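Local coordinates for KaiC-like domain-containing protein (Pyrococcus horikoshii, PDB 3BS4) that is of unknown function but probably adopts a KaiC-like, RecA-type alpha/beta fold, and was crystallised with an unidentified peptide bound to it, at residues A[49-55]-A[139-145]; A[43-47]-A[70-74]. One frame throughout, in Å; residues are numbered along the deposited sequence.

Contact 1 (A[49-55]-A[139-145]); sequences DNLVGMF and RELYGFA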
loop_
_atom_site.group_PDB
_atom_site.type_symbol
_atom_site.label_atom_id
_atom_site.label_comp_id
_atom_site.label_asym_id
_atom_site.label_seq_id
_atom_site.Cartn_x
_atom_site.Cartn_y
_atom_site.Cartn_z
ATOM N N ASP A 49 9.288 -2.806 13.986
ATOM C CA ASP A 49 10.107 -1.584 14.076
ATOM C C ASP A 49 10.721 -1.122 12.752
ATOM O O ASP A 49 11.853 -0.659 12.713
ATOM C CB ASP A 49 11.199 -1.730 15.160
ATOM C CG ASP A 49 11.759 -0.392 15.621
ATOM O OD1 ASP A 49 10.965 0.534 15.898
ATOM O OD2 ASP A 49 13.000 -0.270 15.730
ATOM N N ASN A 50 9.976 -1.263 11.658
ATOM C CA ASN A 50 10.417 -0.720 10.377
ATOM C C ASN A 50 9.829 0.659 10.174
ATOM O O ASN A 50 8.997 1.091 10.963
ATOM C CB ASN A 50 9.987 -1.666 9.249
ATOM C CG ASN A 50 10.744 -2.964 9.298
ATOM O OD1 ASN A 50 11.946 -2.988 9.064
ATOM N ND2 ASN A 50 10.050 -4.052 9.633
ATOM N N LEU A 51 10.274 1.353 9.130
ATOM C CA LEU A 51 9.689 2.643 8.787
ATOM C C LEU A 51 8.581 2.426 7.767
ATOM O O LEU A 51 8.744 1.620 6.862
ATOM C CB LEU A 51 10.746 3.566 8.210
ATOM C CG LEU A 51 11.944 3.847 9.133
ATOM C CD1 LEU A 51 12.896 4.770 8.411
ATOM C CD2 LEU A 51 11.520 4.412 10.485
ATOM N N VAL A 52 7.468 3.129 7.935
ATOM C CA VAL A 52 6.327 2.928 7.044
ATOM C C VAL A 52 5.792 4.279 6.640
ATOM O O VAL A 52 5.594 5.145 7.492
ATOM C CB VAL A 52 5.242 2.095 7.747
ATOM C CG1 VAL A 52 3.959 2.030 6.902
ATOM C CG2 VAL A 52 5.770 0.676 8.048
ATOM N N GLY A 53 5.570 4.462 5.342
ATOM C CA GLY A 53 4.878 5.646 4.849
ATOM C C GLY A 53 3.565 5.152 4.271
ATOM O O GLY A 53 3.561 4.140 3.566
ATOM N N MET A 54 2.469 5.832 4.594
ATOM C CA MET A 54 1.150 5.470 4.060
ATOM C C MET A 54 0.587 6.623 3.242
ATOM O O MET A 54 0.546 7.766 3.717
ATOM C CB MET A 54 0.184 5.166 5.209
ATOM C CG MET A 54 -1.186 4.680 4.760
ATOM S SD MET A 54 -2.306 4.559 6.182
ATOM C CE MET A 54 -1.150 3.785 7.362
ATOM N N PHE A 55 0.131 6.315 2.028
ATOM C CA PHE A 55 -0.659 7.275 1.249
ATOM C C PHE A 55 -2.100 6.907 1.493
ATOM O O PHE A 55 -2.599 5.910 0.964
ATOM C CB PHE A 55 -0.274 7.191 -0.231
ATOM C CG PHE A 55 1.189 7.443 -0.447
ATOM C CD1 PHE A 55 1.661 8.751 -0.577
ATOM C CD2 PHE A 55 2.090 6.393 -0.410
ATOM C CE1 PHE A 55 3.029 8.997 -0.742
ATOM C CE2 PHE A 55 3.454 6.619 -0.557
ATOM C CZ PHE A 55 3.920 7.933 -0.726
ATOM N N ARG A 139 16.857 -0.592 9.596
ATOM C CA ARG A 139 15.427 -0.687 9.296
ATOM C C ARG A 139 15.190 -0.819 7.810
ATOM O O ARG A 139 16.049 -0.480 6.992
ATOM C CB ARG A 139 14.670 0.539 9.812
ATOM C CG ARG A 139 14.552 0.548 11.300
ATOM C CD ARG A 139 13.700 1.687 11.810
ATOM N NE ARG A 139 13.689 1.648 13.267
ATOM C CZ ARG A 139 14.608 2.232 14.031
ATOM N NH1 ARG A 139 15.579 2.949 13.473
ATOM N NH2 ARG A 139 14.543 2.109 15.359
ATOM N N GLU A 140 14.027 -1.373 7.474
ATOM C CA GLU A 140 13.518 -1.313 6.114
ATOM C C GLU A 140 12.431 -0.243 6.028
ATOM O O GLU A 140 11.746 0.036 7.013
ATOM C CB GLU A 140 12.972 -2.675 5.678
ATOM C CG GLU A 140 14.053 -3.709 5.397
ATOM C CD GLU A 140 14.967 -3.336 4.242
ATOM O OE1 GLU A 140 14.542 -2.601 3.315
ATOM O OE2 GLU A 140 16.136 -3.792 4.251
ATOM N N LEU A 141 12.304 0.360 4.842
ATOM C CA LEU A 141 11.242 1.324 4.557
ATOM C C LEU A 141 10.194 0.672 3.670
ATOM O O LEU A 141 10.518 0.069 2.638
ATOM C CB LEU A 141 11.791 2.576 3.862
ATOM C CG LEU A 141 10.784 3.634 3.392
ATOM C CD1 LEU A 141 9.983 4.241 4.552
ATOM C CD2 LEU A 141 11.492 4.724 2.575
ATOM N N TYR A 142 8.945 0.790 4.091
ATOM C CA TYR A 142 7.832 0.263 3.303
ATOM C C TYR A 142 6.868 1.386 3.018
ATOM O O TYR A 142 6.692 2.260 3.855
ATOM C CB TYR A 142 7.094 -0.820 4.081
ATOM C CG TYR A 142 7.935 -2.039 4.309
ATOM C CD1 TYR A 142 8.045 -3.021 3.327
ATOM C CD2 TYR A 142 8.640 -2.214 5.509
ATOM C CE1 TYR A 142 8.837 -4.164 3.535
ATOM C CE2 TYR A 142 9.432 -3.336 5.712
ATOM C CZ TYR A 142 9.522 -4.305 4.735
ATOM O OH TYR A 142 10.290 -5.433 4.951
ATOM N N GLY A 143 6.233 1.351 1.846
ATOM C CA GLY A 143 5.125 2.268 1.548
ATOM C C GLY A 143 3.862 1.475 1.302
ATOM O O GLY A 143 3.911 0.331 0.813
ATOM N N PHE A 144 2.733 2.071 1.679
ATOM C CA PHE A 144 1.414 1.471 1.419
ATOM C C PHE A 144 0.510 2.521 0.835
ATOM O O PHE A 144 0.414 3.607 1.416
ATOM C CB PHE A 144 0.805 0.956 2.724
ATOM C CG PHE A 144 1.555 -0.212 3.308
ATOM C CD1 PHE A 144 1.111 -1.508 3.090
ATOM C CD2 PHE A 144 2.723 -0.019 4.051
ATOM C CE1 PHE A 144 1.807 -2.603 3.596
ATOM C CE2 PHE A 144 3.434 -1.120 4.569
ATOM C CZ PHE A 144 2.972 -2.408 4.340
ATOM N N ALA A 145 -0.131 2.236 -0.305
ATOM C CA ALA A 145 -1.122 3.175 -0.881
ATOM C C ALA A 145 -2.516 2.550 -0.809
ATOM O O ALA A 145 -2.788 1.552 -1.500
ATOM C CB ALA A 145 -0.769 3.520 -2.342
HETATM O O HOH W 1 11.808 -5.824 7.085
#

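Contact 2 (A[43-47]-A[70-74]); sequences SRKLK and RFGVD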
loop_
_atom_site.group_PDB
_atom_site.type_symbol
_atom_site.label_atom_id
_atom_site.label_comp_id
_atom_site.label_asym_id
_atom_site.label_seq_id
_atom_site.Cartn_x
_atom_site.Cartn_y
_atom_site.Cartn_z
ATOM N N SER A 43 0.532 -4.021 9.629
ATOM C CA SER A 43 0.654 -4.082 11.082
ATOM C C SER A 43 1.936 -4.826 11.487
ATOM O O SER A 43 2.603 -4.439 12.458
ATOM C CB SER A 43 -0.582 -4.729 11.711
ATOM O OG SER A 43 -0.604 -6.129 11.503
ATOM N N ARG A 44 2.302 -5.864 10.742
ATOM C CA ARG A 44 3.499 -6.645 11.070
ATOM C C ARG A 44 4.778 -5.867 10.789
ATOM O O ARG A 44 5.738 -5.978 11.545
ATOM C CB ARG A 44 3.514 -7.976 10.317
ATOM C CG ARG A 44 2.440 -8.949 10.778
ATOM C CD ARG A 44 2.998 -9.918 11.806
ATOM N NE ARG A 44 4.119 -10.675 11.243
ATOM C CZ ARG A 44 4.596 -11.812 11.746
ATOM N NH1 ARG A 44 4.046 -12.351 12.827
ATOM N NH2 ARG A 44 5.620 -12.419 11.156
ATOM N N LYS A 45 4.788 -5.071 9.718
ATOM C CA LYS A 45 5.977 -4.276 9.400
ATOM C C LYS A 45 6.182 -3.185 10.452
ATOM O O LYS A 45 7.326 -2.894 10.838
ATOM C CB LYS A 45 5.897 -3.672 7.987
ATOM C CG LYS A 45 5.806 -4.713 6.877
ATOM C CD LYS A 45 6.984 -5.670 6.925
ATOM C CE LYS A 45 7.103 -6.521 5.670
ATOM N NZ LYS A 45 8.184 -7.547 5.824
ATOM N N LEU A 46 5.077 -2.606 10.922
ATOM C CA LEU A 46 5.132 -1.598 11.982
ATOM C C LEU A 46 5.604 -2.216 13.292
ATOM O O LEU A 46 6.483 -1.656 13.966
ATOM C CB LEU A 46 3.775 -0.945 12.186
ATOM C CG LEU A 46 3.382 0.158 11.206
ATOM C CD1 LEU A 46 1.908 0.512 11.373
ATOM C CD2 LEU A 46 4.288 1.377 11.410
ATOM N N LYS A 47 5.040 -3.371 13.639
ATOM C CA LYS A 47 5.346 -4.008 14.936
ATOM C C LYS A 47 6.773 -4.527 14.990
ATOM O O LYS A 47 7.311 -4.745 16.083
ATOM C CB LYS A 47 4.368 -5.149 15.244
ATOM C CG LYS A 47 3.034 -4.683 15.707
ATOM C CD LYS A 47 2.082 -5.868 15.768
ATOM C CE LYS A 47 0.740 -5.473 16.295
ATOM N NZ LYS A 47 -0.198 -6.633 16.230
ATOM N N ARG A 70 -7.538 -2.449 15.622
ATOM C CA ARG A 70 -7.986 -3.850 15.603
ATOM C C ARG A 70 -6.789 -4.792 15.486
ATOM O O ARG A 70 -6.825 -5.936 15.962
ATOM C CB ARG A 70 -8.950 -4.088 14.430
ATOM C CG ARG A 70 -9.364 -5.540 14.241
ATOM C CD ARG A 70 -10.538 -5.663 13.290
ATOM N NE ARG A 70 -10.132 -5.876 11.903
ATOM C CZ ARG A 70 -10.430 -5.064 10.893
ATOM N NH1 ARG A 70 -11.145 -3.962 11.096
ATOM N NH2 ARG A 70 -10.020 -5.363 9.668
ATOM N N PHE A 71 -5.727 -4.303 14.850
ATOM C CA PHE A 71 -4.516 -5.090 14.632
ATOM C C PHE A 71 -3.470 -4.883 15.727
ATOM O O PHE A 71 -2.337 -5.354 15.596
ATOM C CB PHE A 71 -3.923 -4.771 13.249
ATOM C CG PHE A 71 -4.743 -5.292 12.111
ATOM C CD1 PHE A 71 -4.509 -6.565 11.591
ATOM C CD2 PHE A 71 -5.743 -4.510 11.540
ATOM C CE1 PHE A 71 -5.276 -7.048 10.527
ATOM C CE2 PHE A 71 -6.521 -4.998 10.482
ATOM C CZ PHE A 71 -6.283 -6.260 9.974
ATOM N N GLY A 72 -3.846 -4.180 16.798
ATOM C CA GLY A 72 -2.930 -3.920 17.916
ATOM C C GLY A 72 -1.909 -2.821 17.648
ATOM O O GLY A 72 -0.838 -2.777 18.279
ATOM N N VAL A 73 -2.248 -1.929 16.714
ATOM C CA VAL A 73 -1.392 -0.807 16.337
ATOM C C VAL A 73 -2.061 0.485 16.770
ATOM O O VAL A 73 -3.160 0.808 16.321
ATOM C CB VAL A 73 -1.137 -0.765 14.804
ATOM C CG1 VAL A 73 -0.415 0.532 14.402
ATOM C CG2 VAL A 73 -0.338 -1.984 14.372
ATOM N N ASP A 74 -1.389 1.209 17.656
ATOM C CA ASP A 74 -1.839 2.522 18.069
ATOM C C ASP A 74 -1.144 3.550 17.179
ATOM O O ASP A 74 0.023 3.883 17.387
ATOM C CB ASP A 74 -1.502 2.743 19.550
ATOM C CG ASP A 74 -2.047 4.050 20.094
ATOM O OD1 ASP A 74 -2.364 4.969 19.304
ATOM O OD2 ASP A 74 -2.144 4.170 21.335
#

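Contact 1 (A[49-55]-A[139-145])
Asn50 pairs ahead of the strand with its side chain: its OD1 accepts a hydrogen bond from Glu140 N at 3.1 Å. Just before it, the salt bridge Asp49 OD2 to Arg139 NH2, 2.9 Å, closes the same end. Asp49 has positive phi and is the C' residue of the Schellman motif that ends helix 34-47. Its other carboxylate oxygen pairs with Arg83, so two arginines share this acid. From Leu51 on, the two strands run parallel. The ladder goes Leu51 N to Glu140 O (2.9 Å), Tyr142 N to Leu51 O (2.9 Å), Gly53 N to Tyr142 O (2.9 Å), Phe144 N to Gly53 O (2.9 Å) and Phe55 N to Phe144 O (2.8 Å). These are neighbouring strands in the parallel part of the central sheet, as in the RecA-type core of KaiC-like proteins. Strand 84-87 pairs with the outer side of 51-56. One sheet face carries Val52, Met54, Tyr142 and Phe144. There Val52 CG1 meets Phe144 CD2 at 3.7 Å, and helix 34-47 packs over both residues. Leu51, Leu141, Phe55 and Ala145 lie on the other face, where helix 115-132 packs. Gly53 and Gly143 sit opposite each other and add no side chain to it. The Phe55 ring also meets an aromatic side chain of the bound peptide, and Leu141 CD1 packs 3.8 Å from Leu51 CB.

Contact 2 (A[43-47]-A[70-74])
This is a helix-to-loop packing contact at the C-terminal end of helix 34-47, on the flank of the alpha/beta fold. The partner is the turn that links helix 61-70 to helix 75-80. A Schellman motif ends helix 61-70, with Gly72 as its C' residue. The positive phi of Gly72 suits glycine. A side chain here would also be tight against Lys47. The turn sets Phe71 and Val73 toward the helix and leads into Asp74, the N-cap of helix 75-80. Ser43 and Leu46, one helical turn apart, face them. Ser43 CB lies 3.7 Å from Phe71 CB and 3.8 Å from Val73 CG2. The small serine lets the loop come close, with the CA atoms of Ser43 and Phe71 6.4 Å apart. Its hydroxyl OG turns back to Tyr40 O of its own helix. Leu46 CD1 meets Val73 CG1 at 3.8 Å. Tyr78 of helix 75-80 touches Leu46, Lys47 and Val73, so the next helix takes part in the same packing. The Phe71 ring reaches along helix 34-47 to Phe39 and Tyr40. At the exposed edge Lys47 stretches out in an extended chain, t from chi2 to chi4. Its NZ gives a short hydrogen bond of 2.6 Å to Phe71 O.

Contact 1 belongs to the core of the sheet; contact 2 lies farther out, about 14 Å between its centre and that of the chain, against about 9 Å for contact 1. Contact 1 rests mainly on backbone hydrogen bonds, with a salt bridge at one end. Contact 2 relies on a few apolar side chains and one lysine, and buries 239 Å² against 660 Å². Helix 34-47 joins them: it leads through a short turn into strand 51-56, with Leu46 turned to both contacts. Leu46 CD2 packs 3.7 Å from Val52 CG2, while its CD1 serves contact 2. Lys45 O probably accepts a hydrogen bond from Asn50 ND2 at 3.2 Å. A Schellman turn features in each contact.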